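Local coordinates for protein putative alpha-L-fucosidase (Bacteroides thetaiotaomicron, PDB 3EYP) that probably hydrolyses alpha-L-fucosides as a retaining glycosidase of family 29, with a TIM-barrel-like catalytic domain followed by a beta-sandwich domain, at residues D55-M60 against E114-K119; W84-T89 against L150-S155; D104-F109 against S155-I160. All coordinates share one frame; numbering follows the deposited sequence.

Contact 1. Residues D55-M60 against E114-K119; sequences DCRQWM and EEYGLK
Arg57 leaves the first turn of helix 56-65 with CG anti to the carbonyl carbon, and meets the end of helix 105-116 atom by atom. CB lies 3.9 Å from Tyr116 OH; CG and CD then follow the carboxylate, with Arg57 CD 3.5 Å from Glu115 OE1. A bend at chi3 (79°) turns the guanidinium side-on to the extended Glu115, NE giving its N-H to OE1 at 2.9 Å and NH1 to OE2 at 2.6 Å. Both oxygens use their syn lone pairs and lie in the guanidinium plane, so this two-pronged salt bridge would restrain the turning of the guanidinium, the carboxylate being twisted 25° from it. Two neighbouring helices of the TIM-barrel-like domain are joined here, the second ending in a Schellman motif at Gly117 before strand 119-124. Tyr116 OH stands over one guanidinium face, 3.3 Å from NH1 but badly angled for a hydrogen bond, with CZ and, farther off, NH2 also near; its bond is to Gln61. Met60 CB sits over one face of the Tyr116 ring in a CH-pi contact, 3.7 Å from the centroid. The methionine bends at chi2 and chi3 and passes Leu118 in the opposite direction, SD 3.6 Å from CD1.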
loop_
_atom_site.group_PDB
_atom_site.type_symbol
_atom_site.label_atom_id
_atom_site.label_comp_id
_atom_site.label_asym_id
_atom_site.label_seq_id
_atom_site.Cartn_x
_atom_site.Cartn_y
_atom_site.Cartn_z
ATOM N N ASP A 55 -11.539 -12.064 -18.611
ATOM C CA ASP A 55 -12.235 -12.621 -17.437
ATOM C C ASP A 55 -11.694 -12.048 -16.155
ATOM O O ASP A 55 -10.667 -12.476 -15.624
ATOM C CB ASP A 55 -12.096 -14.142 -17.370
ATOM C CG ASP A 55 -12.995 -14.763 -16.336
ATOM O OD1 ASP A 55 -13.663 -14.047 -15.576
ATOM O OD2 ASP A 55 -13.042 -15.998 -16.289
ATOM N N CYS A 56 -12.378 -11.033 -15.729
ATOM C CA CYS A 56 -12.033 -10.322 -14.446
ATOM C C CYS A 56 -12.154 -11.246 -13.222
ATOM O O CYS A 56 -11.598 -10.972 -12.149
ATOM C CB CYS A 56 -12.866 -9.087 -14.268
ATOM S SG CYS A 56 -12.460 -7.769 -15.475
ATOM N N ARG A 57 -12.874 -12.354 -13.396
ATOM C CA ARG A 57 -13.014 -13.343 -12.311
ATOM C C ARG A 57 -11.669 -14.031 -12.112
ATOM O O ARG A 57 -11.225 -14.289 -10.971
ATOM C CB ARG A 57 -14.138 -14.367 -12.593
ATOM C CG ARG A 57 -15.585 -13.719 -12.688
ATOM C CD ARG A 57 -16.649 -14.777 -13.010
ATOM N NE ARG A 57 -16.990 -15.508 -11.807
ATOM C CZ ARG A 57 -16.597 -16.748 -11.496
ATOM N NH1 ARG A 57 -16.968 -17.263 -10.343
ATOM N NH2 ARG A 57 -15.878 -17.497 -12.332
ATOM N N GLN A 58 -11.007 -14.250 -13.229
ATOM C CA GLN A 58 -9.671 -14.868 -13.241
ATOM C C GLN A 58 -8.703 -13.965 -12.438
ATOM O O GLN A 58 -7.858 -14.432 -11.683
ATOM C CB GLN A 58 -9.150 -15.113 -14.637
ATOM C CG GLN A 58 -7.840 -15.878 -14.662
ATOM C CD GLN A 58 -6.659 -15.041 -15.065
ATOM O OE1 GLN A 58 -6.776 -13.841 -15.230
ATOM N NE2 GLN A 58 -5.512 -15.670 -15.229
ATOM N N TRP A 59 -8.865 -12.666 -12.623
ATOM C CA TRP A 59 -8.022 -11.673 -11.948
ATOM C C TRP A 59 -8.293 -11.804 -10.475
ATOM O O TRP A 59 -7.356 -11.742 -9.707
ATOM C CB TRP A 59 -8.296 -10.237 -12.358
ATOM C CG TRP A 59 -8.263 -9.907 -13.811
ATOM C CD1 TRP A 59 -8.054 -10.766 -14.864
ATOM C CD2 TRP A 59 -8.523 -8.645 -14.371
ATOM N NE1 TRP A 59 -8.124 -10.108 -16.034
ATOM C CE2 TRP A 59 -8.408 -8.788 -15.781
ATOM C CE3 TRP A 59 -8.772 -7.384 -13.826
ATOM C CZ2 TRP A 59 -8.585 -7.720 -16.669
ATOM C CZ3 TRP A 59 -8.961 -6.306 -14.706
ATOM C CH2 TRP A 59 -8.840 -6.481 -16.128
ATOM N N MET A 60 -9.569 -11.966 -10.095
ATOM C CA MET A 60 -9.935 -12.004 -8.666
ATOM C C MET A 60 -9.406 -13.283 -8.029
ATOM O O MET A 60 -9.053 -13.316 -6.874
ATOM C CB MET A 60 -11.430 -11.910 -8.393
ATOM C CG MET A 60 -12.159 -10.571 -8.683
ATOM S SD MET A 60 -11.313 -9.024 -8.328
ATOM C CE MET A 60 -11.222 -8.293 -9.937
ATOM N N GLU A 114 -17.126 -7.453 -6.558
ATOM C CA GLU A 114 -18.318 -7.685 -5.696
ATOM C C GLU A 114 -18.539 -9.159 -5.469
ATOM O O GLU A 114 -18.717 -9.591 -4.346
ATOM C CB GLU A 114 -19.575 -7.050 -6.232
ATOM C CG GLU A 114 -20.709 -7.200 -5.251
ATOM C CD GLU A 114 -21.866 -6.284 -5.561
ATOM O OE1 GLU A 114 -22.787 -6.229 -4.692
ATOM O OE2 GLU A 114 -21.834 -5.632 -6.653
ATOM N N GLU A 115 -18.457 -9.933 -6.541
ATOM C CA GLU A 115 -18.652 -11.357 -6.470
ATOM C C GLU A 115 -17.655 -11.964 -5.519
ATOM O O GLU A 115 -17.953 -12.891 -4.774
ATOM C CB GLU A 115 -18.574 -12.032 -7.848
ATOM C CG GLU A 115 -18.692 -13.521 -7.771
ATOM C CD GLU A 115 -18.452 -14.218 -9.083
ATOM O OE1 GLU A 115 -18.253 -13.553 -10.112
ATOM O OE2 GLU A 115 -18.403 -15.458 -9.076
ATOM N N TYR A 116 -16.426 -11.473 -5.541
ATOM C CA TYR A 116 -15.394 -12.141 -4.760
ATOM C C TYR A 116 -15.190 -11.479 -3.418
ATOM O O TYR A 116 -14.295 -11.838 -2.665
ATOM C CB TYR A 116 -14.078 -12.195 -5.545
ATOM C CG TYR A 116 -14.026 -13.345 -6.560
ATOM C CD1 TYR A 116 -14.717 -13.285 -7.755
ATOM C CD2 TYR A 116 -13.301 -14.498 -6.292
ATOM C CE1 TYR A 116 -14.709 -14.337 -8.663
ATOM C CE2 TYR A 116 -13.273 -15.539 -7.192
ATOM C CZ TYR A 116 -13.979 -15.440 -8.381
ATOM O OH TYR A 116 -13.941 -16.470 -9.289
ATOM N N GLY A 117 -15.961 -10.451 -3.137
ATOM C CA GLY A 117 -15.779 -9.772 -1.860
ATOM C C GLY A 117 -14.566 -8.894 -1.648
ATOM O O GLY A 117 -14.109 -8.679 -0.523
ATOM N N LEU A 118 -14.095 -8.358 -2.760
ATOM C CA LEU A 118 -12.880 -7.547 -2.829
ATOM C C LEU A 118 -13.278 -6.088 -2.996
ATOM O O LEU A 118 -14.327 -5.780 -3.519
ATOM C CB LEU A 118 -12.004 -8.053 -3.959
ATOM C CG LEU A 118 -11.562 -9.514 -3.799
ATOM C CD1 LEU A 118 -10.596 -9.918 -4.882
ATOM C CD2 LEU A 118 -10.955 -9.733 -2.427
ATOM N N LYS A 119 -12.469 -5.191 -2.447
ATOM C CA LYS A 119 -12.749 -3.774 -2.555
ATOM C C LYS A 119 -12.215 -3.212 -3.872
ATOM O O LYS A 119 -11.027 -3.311 -4.168
ATOM C CB LYS A 119 -12.152 -2.987 -1.355
ATOM C CG LYS A 119 -12.642 -3.485 0.029
ATOM C CD LYS A 119 -11.646 -3.062 1.175
ATOM C CE LYS A 119 -12.418 -2.891 2.478
ATOM N NZ LYS A 119 -11.592 -2.876 3.693
#

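Contact 2. Residues W84-T89 against L150-S155; sequences WPSKYT and LGELMS
A buried carboxylate held by a loop defines this contact, which ties the connection between strand 70-76 and helix 105-116 of the TIM-barrel-like domain to helix 139-155. Glu152 leaves the helix with an extended chain, and four donors of segment 84-89 grip its two oxygens. OE1 accepts from Ser86 OG on its syn lone pair and from Trp84 NE1 at 2.9 Å; the indole N-H, at the ring edge, meets that oxygen from above the carboxylate plane. OE2 takes the Lys87 backbone N-H on its syn lone pair, almost straight (171°), and the salt-bridging Lys87 NZ on the anti one at 2.7 Å, where bends at chi3 and chi4 curl the lysine back. These donors would probably keep Glu152 ionised. An alanine here would remove the acceptor of all four bonds and would probably loosen the loop against the helix. Ser86 OG, a donor to the carboxylate, in turn accepts from Tyr88 N at 3.0 Å, closing an ST turn. The Trp84 indole is sandwiched between Ser86 CB and, on the opposite face, both methyls of Leu153, CD2 over the middle of the indole and CD1 3.8 Å from the centroid of the six-membered ring.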
loop_
_atom_site.group_PDB
_atom_site.type_symbol
_atom_site.label_atom_id
_atom_site.label_comp_id
_atom_site.label_asym_id
_atom_site.label_seq_id
_atom_site.Cartn_x
_atom_site.Cartn_y
_atom_site.Cartn_z
ATOM N N TRP A 84 -14.583 2.139 -20.013
ATOM C CA TRP A 84 -16.058 2.087 -19.834
ATOM C C TRP A 84 -16.637 3.020 -20.926
ATOM O O TRP A 84 -15.931 3.987 -21.360
ATOM C CB TRP A 84 -16.508 2.469 -18.379
ATOM C CG TRP A 84 -16.564 3.937 -18.084
ATOM C CD1 TRP A 84 -17.691 4.718 -17.990
ATOM C CD2 TRP A 84 -15.454 4.835 -17.964
ATOM N NE1 TRP A 84 -17.357 6.025 -17.797
ATOM C CE2 TRP A 84 -15.988 6.135 -17.803
ATOM C CE3 TRP A 84 -14.064 4.663 -17.992
ATOM C CZ2 TRP A 84 -15.188 7.245 -17.612
ATOM C CZ3 TRP A 84 -13.283 5.755 -17.828
ATOM C CH2 TRP A 84 -13.849 7.052 -17.652
ATOM N N PRO A 85 -17.868 2.730 -21.400
ATOM C CA PRO A 85 -18.555 3.536 -22.436
ATOM C C PRO A 85 -19.096 4.876 -21.887
ATOM O O PRO A 85 -20.314 5.098 -21.729
ATOM C CB PRO A 85 -19.684 2.608 -22.935
ATOM C CG PRO A 85 -20.028 1.731 -21.791
ATOM C CD PRO A 85 -18.693 1.584 -20.964
ATOM N N SER A 86 -18.158 5.740 -21.528
ATOM C CA SER A 86 -18.495 7.086 -21.026
ATOM C C SER A 86 -19.370 7.827 -22.021
ATOM O O SER A 86 -19.212 7.700 -23.230
ATOM C CB SER A 86 -17.240 7.927 -20.729
ATOM O OG SER A 86 -17.609 9.209 -20.376
ATOM N N LYS A 87 -20.278 8.608 -21.481
ATOM C CA LYS A 87 -21.148 9.487 -22.318
ATOM C C LYS A 87 -20.417 10.678 -22.803
ATOM O O LYS A 87 -20.984 11.503 -23.535
ATOM C CB LYS A 87 -22.396 9.916 -21.552
ATOM C CG LYS A 87 -23.232 8.776 -21.118
ATOM C CD LYS A 87 -24.483 9.233 -20.318
ATOM C CE LYS A 87 -24.129 9.988 -18.993
ATOM N NZ LYS A 87 -23.417 9.124 -17.941
ATOM N N TYR A 88 -19.151 10.834 -22.386
ATOM C CA TYR A 88 -18.466 12.107 -22.549
ATOM C C TYR A 88 -17.270 12.135 -23.496
ATOM O O TYR A 88 -16.622 13.155 -23.659
ATOM C CB TYR A 88 -18.067 12.684 -21.171
ATOM C CG TYR A 88 -19.319 12.992 -20.350
ATOM C CD1 TYR A 88 -20.046 14.133 -20.564
ATOM C CD2 TYR A 88 -19.804 12.075 -19.435
ATOM C CE1 TYR A 88 -21.234 14.368 -19.855
ATOM C CE2 TYR A 88 -20.966 12.282 -18.746
ATOM C CZ TYR A 88 -21.680 13.436 -18.950
ATOM O OH TYR A 88 -22.835 13.644 -18.217
ATOM N N THR A 89 -17.062 11.015 -24.127
ATOM C CA THR A 89 -16.013 10.778 -25.158
ATOM C C THR A 89 -16.369 9.607 -26.044
ATOM O O THR A 89 -17.209 8.750 -25.694
ATOM C CB THR A 89 -14.596 10.457 -24.501
ATOM O OG1 THR A 89 -13.549 10.437 -25.490
ATOM C CG2 THR A 89 -14.616 9.134 -23.714
ATOM N N LEU A 150 -15.748 11.336 -13.624
ATOM C CA LEU A 150 -15.642 11.043 -12.204
ATOM C C LEU A 150 -17.032 10.748 -11.662
ATOM O O LEU A 150 -17.267 9.737 -11.018
ATOM C CB LEU A 150 -14.872 12.185 -11.474
ATOM C CG LEU A 150 -14.235 11.898 -10.132
ATOM C CD1 LEU A 150 -13.429 10.607 -10.103
ATOM C CD2 LEU A 150 -13.524 13.193 -9.531
ATOM N N GLY A 151 -17.984 11.556 -12.054
ATOM C CA GLY A 151 -19.365 11.342 -11.680
ATOM C C GLY A 151 -19.971 10.034 -12.117
ATOM O O GLY A 151 -20.738 9.388 -11.378
ATOM N N GLU A 152 -19.638 9.624 -13.330
ATOM C CA GLU A 152 -20.053 8.334 -13.799
ATOM C C GLU A 152 -19.438 7.241 -12.915
ATOM O O GLU A 152 -20.118 6.332 -12.442
ATOM C CB GLU A 152 -19.671 8.105 -15.299
ATOM C CG GLU A 152 -20.330 9.080 -16.275
ATOM C CD GLU A 152 -19.967 8.790 -17.675
ATOM O OE1 GLU A 152 -18.757 8.595 -17.875
ATOM O OE2 GLU A 152 -20.829 8.819 -18.598
ATOM N N LEU A 153 -18.139 7.325 -12.697
ATOM C CA LEU A 153 -17.405 6.209 -12.053
ATOM C C LEU A 153 -17.688 6.112 -10.562
ATOM O O LEU A 153 -17.605 5.016 -9.926
ATOM C CB LEU A 153 -15.870 6.347 -12.303
ATOM C CG LEU A 153 -15.476 6.079 -13.764
ATOM C CD1 LEU A 153 -14.006 6.343 -14.078
ATOM C CD2 LEU A 153 -15.874 4.699 -14.171
ATOM N N MET A 154 -18.042 7.255 -10.003
ATOM C CA MET A 154 -18.310 7.362 -8.529
ATOM C C MET A 154 -19.784 7.151 -8.172
ATOM O O MET A 154 -20.157 7.051 -6.983
ATOM C CB MET A 154 -17.861 8.727 -7.967
ATOM C CG MET A 154 -16.317 8.968 -7.851
ATOM S SD MET A 154 -15.254 7.735 -7.041
ATOM C CE MET A 154 -14.532 7.036 -8.536
ATOM N N SER A 155 -20.598 7.072 -9.223
ATOM C CA SER A 155 -22.049 6.939 -9.098
ATOM C C SER A 155 -22.600 5.589 -9.515
ATOM O O SER A 155 -23.557 5.095 -8.930
ATOM C CB SER A 155 -22.781 8.023 -9.898
ATOM O OG SER A 155 -22.478 9.350 -9.483
#

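Contact 3. Residues D104-F109 against S155-I160; sequences DVVREF and SDYGKI
Tyr157, Arg107 and Val106 have the most surface buried where the loop after helix 139-155 meets the first turn of helix 105-116. The tyrosine CG stands anti to the carbonyl carbon, which sends the ring from the loop toward the helix start, where each part finds a different partner. Arg107 lies flat on one face: guanidinium and ring planes are only 5° apart, and CZ is 3.9 Å from the ring centroid, a stacked cation-pi pair in which the guanidinium is displaced toward CE1. The arginine leaves the helix with CG anti to the backbone N and bends at chi2 and chi3, so that the two chains run about at right angles while their flat ends lie parallel. There NH1 and NH2 both donate, end-on, to the backbone oxygen of Asp156, each at 2.9 Å. That oxygen lies in the guanidinium plane; NH1 meets it on a lone pair, whereas NH2 comes from above the carbonyl plane. Pinned at its edge and pressed on one face, the guanidinium has little freedom to rotate. The side chain of Val106 runs about at right angles to that of Tyr157, its CG1 3.6 Å from Tyr157 CD1, and also packs on Leu73 and Ile122 of the barrel strands.

At the tip of the ring, Tyr157 OH donates to Asp104 OD2 at 2.7 Å, on the syn lone pair. The other oxygen of this carboxylate, OD1, accepts from Arg107 N at 2.9 Å in a nearly straight bond (170°). One aspartate therefore caps the helix and holds the tyrosine. The arrangement is that of an N-cap aspartate at the start of an outer helix of a TIM-barrel-like fold, which also holds the alpha-beta loop leading into strand 162-164.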
loop_
_atom_site.group_PDB
_atom_site.type_symbol
_atom_site.label_atom_id
_atom_site.label_comp_id
_atom_site.label_asym_id
_atom_site.label_seq_id
_atom_site.Cartn_x
_atom_site.Cartn_y
_atom_site.Cartn_z
ATOM N N ASP A 104 -17.875 -3.215 -21.490
ATOM C CA ASP A 104 -17.547 -2.314 -20.366
ATOM C C ASP A 104 -16.653 -3.056 -19.398
ATOM O O ASP A 104 -17.072 -3.904 -18.642
ATOM C CB ASP A 104 -18.841 -1.817 -19.729
ATOM C CG ASP A 104 -18.625 -0.792 -18.599
ATOM O OD1 ASP A 104 -17.487 -0.654 -18.071
ATOM O OD2 ASP A 104 -19.630 -0.175 -18.207
ATOM N N VAL A 105 -15.374 -2.770 -19.505
ATOM C CA VAL A 105 -14.388 -3.452 -18.687
ATOM C C VAL A 105 -14.511 -3.024 -17.206
ATOM O O VAL A 105 -14.427 -3.871 -16.315
ATOM C CB VAL A 105 -12.944 -3.262 -19.206
ATOM C CG1 VAL A 105 -12.021 -4.071 -18.367
ATOM C CG2 VAL A 105 -12.840 -3.702 -20.696
ATOM N N VAL A 106 -14.819 -1.770 -16.981
ATOM C CA VAL A 106 -15.017 -1.266 -15.603
ATOM C C VAL A 106 -16.180 -2.060 -14.934
ATOM O O VAL A 106 -16.045 -2.565 -13.841
ATOM C CB VAL A 106 -15.193 0.253 -15.477
ATOM C CG1 VAL A 106 -15.321 0.637 -14.020
ATOM C CG2 VAL A 106 -13.916 1.035 -16.024
ATOM N N ARG A 107 -17.259 -2.227 -15.669
ATOM C CA ARG A 107 -18.406 -3.047 -15.239
ATOM C C ARG A 107 -17.959 -4.452 -14.826
ATOM O O ARG A 107 -18.203 -4.880 -13.730
ATOM C CB ARG A 107 -19.451 -3.175 -16.343
ATOM C CG ARG A 107 -20.833 -3.744 -15.930
ATOM C CD ARG A 107 -21.441 -3.106 -14.672
ATOM N NE ARG A 107 -21.915 -1.752 -14.974
ATOM C CZ ARG A 107 -22.149 -0.809 -14.076
ATOM N NH1 ARG A 107 -22.002 -1.052 -12.794
ATOM N NH2 ARG A 107 -22.557 0.388 -14.458
ATOM N N GLU A 108 -17.357 -5.182 -15.745
ATOM C CA GLU A 108 -16.824 -6.537 -15.484
ATOM C C GLU A 108 -15.951 -6.601 -14.221
ATOM O O GLU A 108 -16.051 -7.502 -13.380
ATOM C CB GLU A 108 -16.057 -7.051 -16.715
ATOM C CG GLU A 108 -16.994 -7.081 -17.954
ATOM C CD GLU A 108 -16.621 -8.045 -19.060
ATOM O OE1 GLU A 108 -15.879 -9.021 -18.828
ATOM O OE2 GLU A 108 -17.170 -7.845 -20.175
ATOM N N PHE A 109 -15.049 -5.642 -14.153
ATOM C CA PHE A 109 -14.157 -5.464 -13.013
ATOM C C PHE A 109 -14.885 -5.339 -11.682
ATOM O O PHE A 109 -14.680 -6.153 -10.765
ATOM C CB PHE A 109 -13.191 -4.278 -13.256
ATOM C CG PHE A 109 -12.336 -3.938 -12.063
ATOM C CD1 PHE A 109 -11.303 -4.786 -11.634
ATOM C CD2 PHE A 109 -12.558 -2.777 -11.369
ATOM C CE1 PHE A 109 -10.543 -4.461 -10.519
ATOM C CE2 PHE A 109 -11.814 -2.466 -10.278
ATOM C CZ PHE A 109 -10.796 -3.321 -9.859
ATOM N N SER A 155 -20.598 7.072 -9.223
ATOM C CA SER A 155 -22.049 6.939 -9.098
ATOM C C SER A 155 -22.600 5.589 -9.515
ATOM O O SER A 155 -23.557 5.095 -8.930
ATOM C CB SER A 155 -22.781 8.023 -9.898
ATOM O OG SER A 155 -22.478 9.350 -9.483
ATOM N N ASP A 156 -22.090 5.026 -10.593
ATOM C CA ASP A 156 -22.839 3.970 -11.276
ATOM C C ASP A 156 -22.162 2.595 -11.201
ATOM O O ASP A 156 -22.612 1.639 -11.811
ATOM C CB ASP A 156 -23.099 4.309 -12.760
ATOM C CG ASP A 156 -23.879 5.631 -12.955
ATOM O OD1 ASP A 156 -24.786 5.938 -12.151
ATOM O OD2 ASP A 156 -23.555 6.364 -13.926
ATOM N N TYR A 157 -21.069 2.543 -10.470
ATOM C CA TYR A 157 -20.205 1.358 -10.466
ATOM C C TYR A 157 -19.945 0.747 -9.109
ATOM O O TYR A 157 -18.938 0.085 -8.857
ATOM C CB TYR A 157 -18.880 1.722 -11.196
ATOM C CG TYR A 157 -19.078 1.823 -12.686
ATOM C CD1 TYR A 157 -18.924 0.727 -13.497
ATOM C CD2 TYR A 157 -19.492 3.024 -13.275
ATOM C CE1 TYR A 157 -19.144 0.807 -14.863
ATOM C CE2 TYR A 157 -19.673 3.105 -14.609
ATOM C CZ TYR A 157 -19.498 2.002 -15.406
ATOM O OH TYR A 157 -19.723 2.084 -16.778
ATOM N N GLY A 158 -20.884 0.984 -8.203
ATOM C CA GLY A 158 -20.818 0.388 -6.866
ATOM C C GLY A 158 -19.879 1.118 -5.905
ATOM O O GLY A 158 -19.533 2.220 -6.114
ATOM N N LYS A 159 -19.523 0.498 -4.808
ATOM C CA LYS A 159 -18.746 1.211 -3.743
ATOM C C LYS A 159 -17.310 1.252 -4.196
ATOM O O LYS A 159 -16.767 0.243 -4.659
ATOM C CB LYS A 159 -18.781 0.496 -2.376
ATOM C CG LYS A 159 -18.098 1.344 -1.285
ATOM C CD LYS A 159 -18.354 0.845 0.138
ATOM C CE LYS A 159 -17.929 1.887 1.124
ATOM N NZ LYS A 159 -18.272 1.535 2.486
ATOM N N ILE A 160 -16.721 2.426 -4.091
ATOM C CA ILE A 160 -15.350 2.657 -4.543
ATOM C C ILE A 160 -14.491 3.002 -3.300
ATOM O O ILE A 160 -14.813 3.938 -2.541
ATOM C CB ILE A 160 -15.293 3.787 -5.604
ATOM C CG1 ILE A 160 -16.193 3.551 -6.845
ATOM C CG2 ILE A 160 -13.773 4.082 -6.081
ATOM C CD1 ILE A 160 -15.845 2.406 -7.725
#

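Contacts 1 and 3 both use helix 105-116, one at its end and the other at its start, and their centres lie 12 Å apart. They meet where helix 56-65 packs on it: Cys56 SG is 3.6 Å from Phe109 N, and Met60 CE is 3.9 Å from Phe109 CD1. Contacts 2 and 3 are closer still, with centres 10 Å apart and segments that overlap at Ser155; Trp84 CB lies 3.3 Å from Asp104 OD1, and Trp84 CD1 3.5 Å from Tyr157 OH. Contacts 1 and 2 do not touch, their nearest atoms being about 11 Å apart. Together the three link helices 56-65, 105-116 and 139-155 and two connecting loops on the outside of the barrel-like domain.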